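PDB 3GFV: petrobactin-binding protein YclQ from Bacillus subtilis subsp. subtilis str. 168, which binds petrobactin, iron-free or ferric, and its precursor 3,4-dihydroxybenzoic acid, and serves the ABC transporter YclNOPQ in the uptake of ferric-petrobactin. Local coordinates for residues T125-Y128 with M129-F132; I139-F143 with D144-K148. All coordinates share one frame; numbering follows the deposited sequence.

Contact 1 of 2, residues T125-Y128 with M129-F132; sequences TAKY and MESF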
# COMPACT_ATOMS: atom_id res chain seq x y z
N THR A 125 5.00 7.97 -3.88
CA THR A 125 5.69 6.90 -4.61
C THR A 125 6.89 7.41 -5.39
O THR A 125 7.69 6.63 -5.91
CB THR A 125 4.73 6.11 -5.53
OG1 THR A 125 4.12 7.02 -6.45
CG2 THR A 125 3.65 5.41 -4.70
N ALA A 126 7.05 8.72 -5.47
CA ALA A 126 8.25 9.27 -6.08
C ALA A 126 9.40 9.28 -5.06
O ALA A 126 10.57 9.44 -5.42
CB ALA A 126 7.98 10.67 -6.62
N LYS A 127 9.05 9.13 -3.78
CA LYS A 127 10.02 9.14 -2.69
C LYS A 127 9.57 8.10 -1.68
O LYS A 127 9.22 8.45 -0.55
CB LYS A 127 9.99 10.48 -1.95
CG LYS A 127 10.53 11.69 -2.68
CD LYS A 127 10.08 12.95 -1.93
CE LYS A 127 11.10 14.07 -2.04
NZ LYS A 127 11.45 14.37 -3.46
N TYR A 128 9.56 6.84 -2.08
CA TYR A 128 8.82 5.85 -1.31
C TYR A 128 9.34 5.72 0.14
O TYR A 128 8.59 5.94 1.09
CB TYR A 128 8.79 4.49 -2.02
CG TYR A 128 7.69 3.63 -1.47
CD1 TYR A 128 6.51 3.44 -2.18
CD2 TYR A 128 7.80 3.06 -0.21
CE1 TYR A 128 5.48 2.68 -1.66
CE2 TYR A 128 6.79 2.31 0.32
CZ TYR A 128 5.63 2.11 -0.40
OH TYR A 128 4.62 1.35 0.13
N MSE A 129 10.61 5.38 0.31
CA MSE A 129 11.11 5.06 1.65
C MSE A 129 11.16 6.29 2.54
O MSE A 129 10.89 6.20 3.75
CB MSE A 129 12.48 4.36 1.56
CG MSE A 129 12.38 2.91 1.09
SE MSE A 129 10.98 1.90 2.04
CE MSE A 129 11.85 1.78 3.81
N GLU A 130 11.48 7.44 1.97
CA GLU A 130 11.48 8.68 2.75
C GLU A 130 10.10 8.90 3.38
O GLU A 130 10.00 9.12 4.59
CB GLU A 130 11.86 9.87 1.87
CG GLU A 130 11.77 11.22 2.57
CD GLU A 130 12.20 12.38 1.67
OE1 GLU A 130 11.37 13.29 1.43
OE2 GLU A 130 13.35 12.37 1.20
N SER A 131 9.06 8.83 2.55
CA SER A 131 7.69 9.07 3.03
C SER A 131 7.23 7.92 3.94
O SER A 131 6.54 8.16 4.94
CB SER A 131 6.70 9.31 1.86
OG SER A 131 6.62 8.16 1.05
N PHE A 132 7.60 6.69 3.59
CA PHE A 132 7.27 5.52 4.41
C PHE A 132 7.85 5.69 5.82
O PHE A 132 7.15 5.55 6.82
CB PHE A 132 7.85 4.24 3.79
CG PHE A 132 7.53 2.99 4.57
CD1 PHE A 132 6.31 2.35 4.40
CD2 PHE A 132 8.48 2.42 5.43
CE1 PHE A 132 6.02 1.18 5.10
CE2 PHE A 132 8.19 1.26 6.14
CZ PHE A 132 6.95 0.62 5.96
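Tyr-128 meets two side chains of the helix it begins through CD2 and CE2 of its ring. CD2 lies 4.1 Å from SE of Met-129, a selenomethionine; the selenium stands at the ring edge, 76° off the ring normal, a Met-aromatic contact. CE2 meets CD1 of Phe-132, one turn on, obliquely at 4.1 Å. Both aromatic side chains have CG opposite the backbone N (chi1 -161° for Tyr-128, -179° for Phe-132), which sends the rings off the same side of the helix. Along the backbone the first turn is closed by Ser-131 N to Lys-127 O, 3.1 Å, and Phe-132 N to Tyr-128 O, 2.8 Å. OG of Ser-131 accepts the N-H of Asp-124, which ties the helix start to the preceding loop; its own proton has Tyr-128 O (3.0 Å) and Lys-127 O (3.1 Å) within reach. On the exposed side, CE of Lys-127 rests 3.6 Å from OE1 of Glu-130, the two chains running side by side without a salt bridge. The chemistry is thus split: the aromatic rings and selenium pack against Met-284 of helix 281-296, Met-129 and Phe-132 also meeting helix 146-170, while opposite charges, probably only mildly attractive, remain outside.

Contact 2 of 2, residues I139-F143 with D144-K148; sequences IGKIF and DKEDK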
# COMPACT_ATOMS: atom_id res chain seq x y z
N ILE A 139 3.58 8.35 13.47
CA ILE A 139 2.75 7.53 14.34
C ILE A 139 3.48 7.21 15.65
O ILE A 139 2.91 7.31 16.74
CB ILE A 139 2.27 6.26 13.61
CG1 ILE A 139 1.31 6.66 12.50
CG2 ILE A 139 1.59 5.31 14.58
CD1 ILE A 139 0.83 5.51 11.61
N GLY A 140 4.76 6.86 15.55
CA GLY A 140 5.56 6.64 16.75
C GLY A 140 5.55 7.82 17.71
O GLY A 140 5.43 7.65 18.93
N LYS A 141 5.69 9.02 17.16
CA LYS A 141 5.74 10.22 18.00
C LYS A 141 4.40 10.50 18.67
O LYS A 141 4.36 10.85 19.86
CB LYS A 141 6.18 11.44 17.18
CG LYS A 141 7.68 11.48 16.88
CD LYS A 141 7.98 12.49 15.78
CE LYS A 141 9.47 12.58 15.46
NZ LYS A 141 10.08 11.26 15.12
N ILE A 142 3.32 10.35 17.91
CA ILE A 142 1.98 10.62 18.45
C ILE A 142 1.62 9.69 19.62
O ILE A 142 1.02 10.12 20.61
CB ILE A 142 0.89 10.52 17.36
CG1 ILE A 142 1.05 11.68 16.37
CG2 ILE A 142 -0.50 10.54 17.99
CD1 ILE A 142 0.38 11.45 15.01
N PHE A 143 1.99 8.42 19.50
CA PHE A 143 1.62 7.40 20.49
C PHE A 143 2.73 6.94 21.43
O PHE A 143 2.59 5.91 22.10
CB PHE A 143 1.00 6.20 19.77
CG PHE A 143 -0.23 6.54 18.99
CD1 PHE A 143 -1.47 6.53 19.60
CD2 PHE A 143 -0.15 6.88 17.64
CE1 PHE A 143 -2.62 6.85 18.88
CE2 PHE A 143 -1.29 7.20 16.92
CZ PHE A 143 -2.53 7.19 17.55
N ASP A 144 3.82 7.69 21.48
CA ASP A 144 4.94 7.36 22.35
C ASP A 144 5.47 5.96 22.08
O ASP A 144 5.68 5.18 23.02
CB ASP A 144 4.49 7.48 23.82
CG ASP A 144 5.41 8.33 24.65
OD1 ASP A 144 6.19 9.11 24.06
OD2 ASP A 144 5.34 8.24 25.90
N LYS A 145 5.70 5.65 20.80
CA LYS A 145 6.22 4.35 20.38
C LYS A 145 7.42 4.56 19.48
O LYS A 145 7.67 3.77 18.55
CB LYS A 145 5.14 3.59 19.60
CG LYS A 145 3.91 3.23 20.41
CD LYS A 145 4.16 2.02 21.28
CE LYS A 145 2.89 1.61 22.01
NZ LYS A 145 2.98 0.19 22.48
N GLU A 146 8.16 5.63 19.72
CA GLU A 146 9.28 6.00 18.86
C GLU A 146 10.34 4.89 18.77
O GLU A 146 10.82 4.58 17.69
CB GLU A 146 9.89 7.34 19.31
CG GLU A 146 8.91 8.50 19.13
CD GLU A 146 9.32 9.77 19.84
OE1 GLU A 146 8.71 10.08 20.88
OE2 GLU A 146 10.25 10.45 19.36
N ASP A 147 10.67 4.28 19.90
CA ASP A 147 11.68 3.22 19.86
C ASP A 147 11.20 1.97 19.12
O ASP A 147 11.95 1.37 18.36
CB ASP A 147 12.16 2.85 21.26
CG ASP A 147 12.94 3.97 21.91
OD1 ASP A 147 13.52 4.79 21.16
OD2 ASP A 147 12.97 4.02 23.16
N LYS A 148 9.97 1.56 19.37
CA LYS A 148 9.41 0.42 18.64
C LYS A 148 9.42 0.70 17.14
O LYS A 148 9.80 -0.17 16.35
CB LYS A 148 7.98 0.15 19.12
CG LYS A 148 7.27 -0.97 18.39
CD LYS A 148 7.85 -2.33 18.68
CE LYS A 148 6.91 -3.41 18.20
NZ LYS A 148 7.60 -4.72 18.18
O HOH W 1 6.63 11.91 20.92
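Glu-146 reaches back over the end of the preceding helix, crossing Lys-141 at about a right angle. Its CB stands clear of that helix; chi1 of -65° sets CG beside the backbone N, over the peptide of Gly-140, and CG is the first atom to meet it, 3.6 Å from Gly-140 O. CD follows at 3.8 Å from CG of Lys-141. At the tip the carboxylate divides its work: OE2 lies 3.7 Å from the same Lys-141 CG, whereas OE1 accepts a hydrogen bond of 2.8 Å from a water that also donates to Lys-141 O. Lys-141 NZ stays 4.3 Å from Glu-146 OE2, too far apart for a salt bridge, so any attraction is probably modest. Gly-140 lets the chain fold back closely, its CA being 4.3 Å from that of Glu-146. Its carbonyl O takes the N-H of Lys-145 in the carbonyl plane, on a lone pair, at 2.8 Å and 170°. Asp-144, with positive phi (56°), makes the turn that brings Lys-145 N to this carbonyl. CG of Lys-145 passes 3.4 Å from Phe-143 O, and its NZ continues to Leu-51 O. This turn joins helix 128-142 to helix 146-170. Phe-143 packs on Leu-48 of helix 42-50 and on Pro-34 and Leu-53 of nearby loops, while Ile-142 touches Val-19 of strand 16-21.

In the fold
Both contacts belong to helix 128-142: contact 1 forms its first turn, after strand 118-120, and contact 2 its last turn and the bend into helix 146-170. They follow in series along the chain, with centres 19 Å apart and nearest atoms about 8 Å apart, and do not touch. Strand 118-120 is an outer strand of the five-stranded parallel sheet, whereas helix 146-170 leads on to strand 173-180 of the mixed sheet. The pair therefore marks the start and the end of the short helix that precedes the long helix linking the two lobes, as in other siderophore-binding proteins of this family.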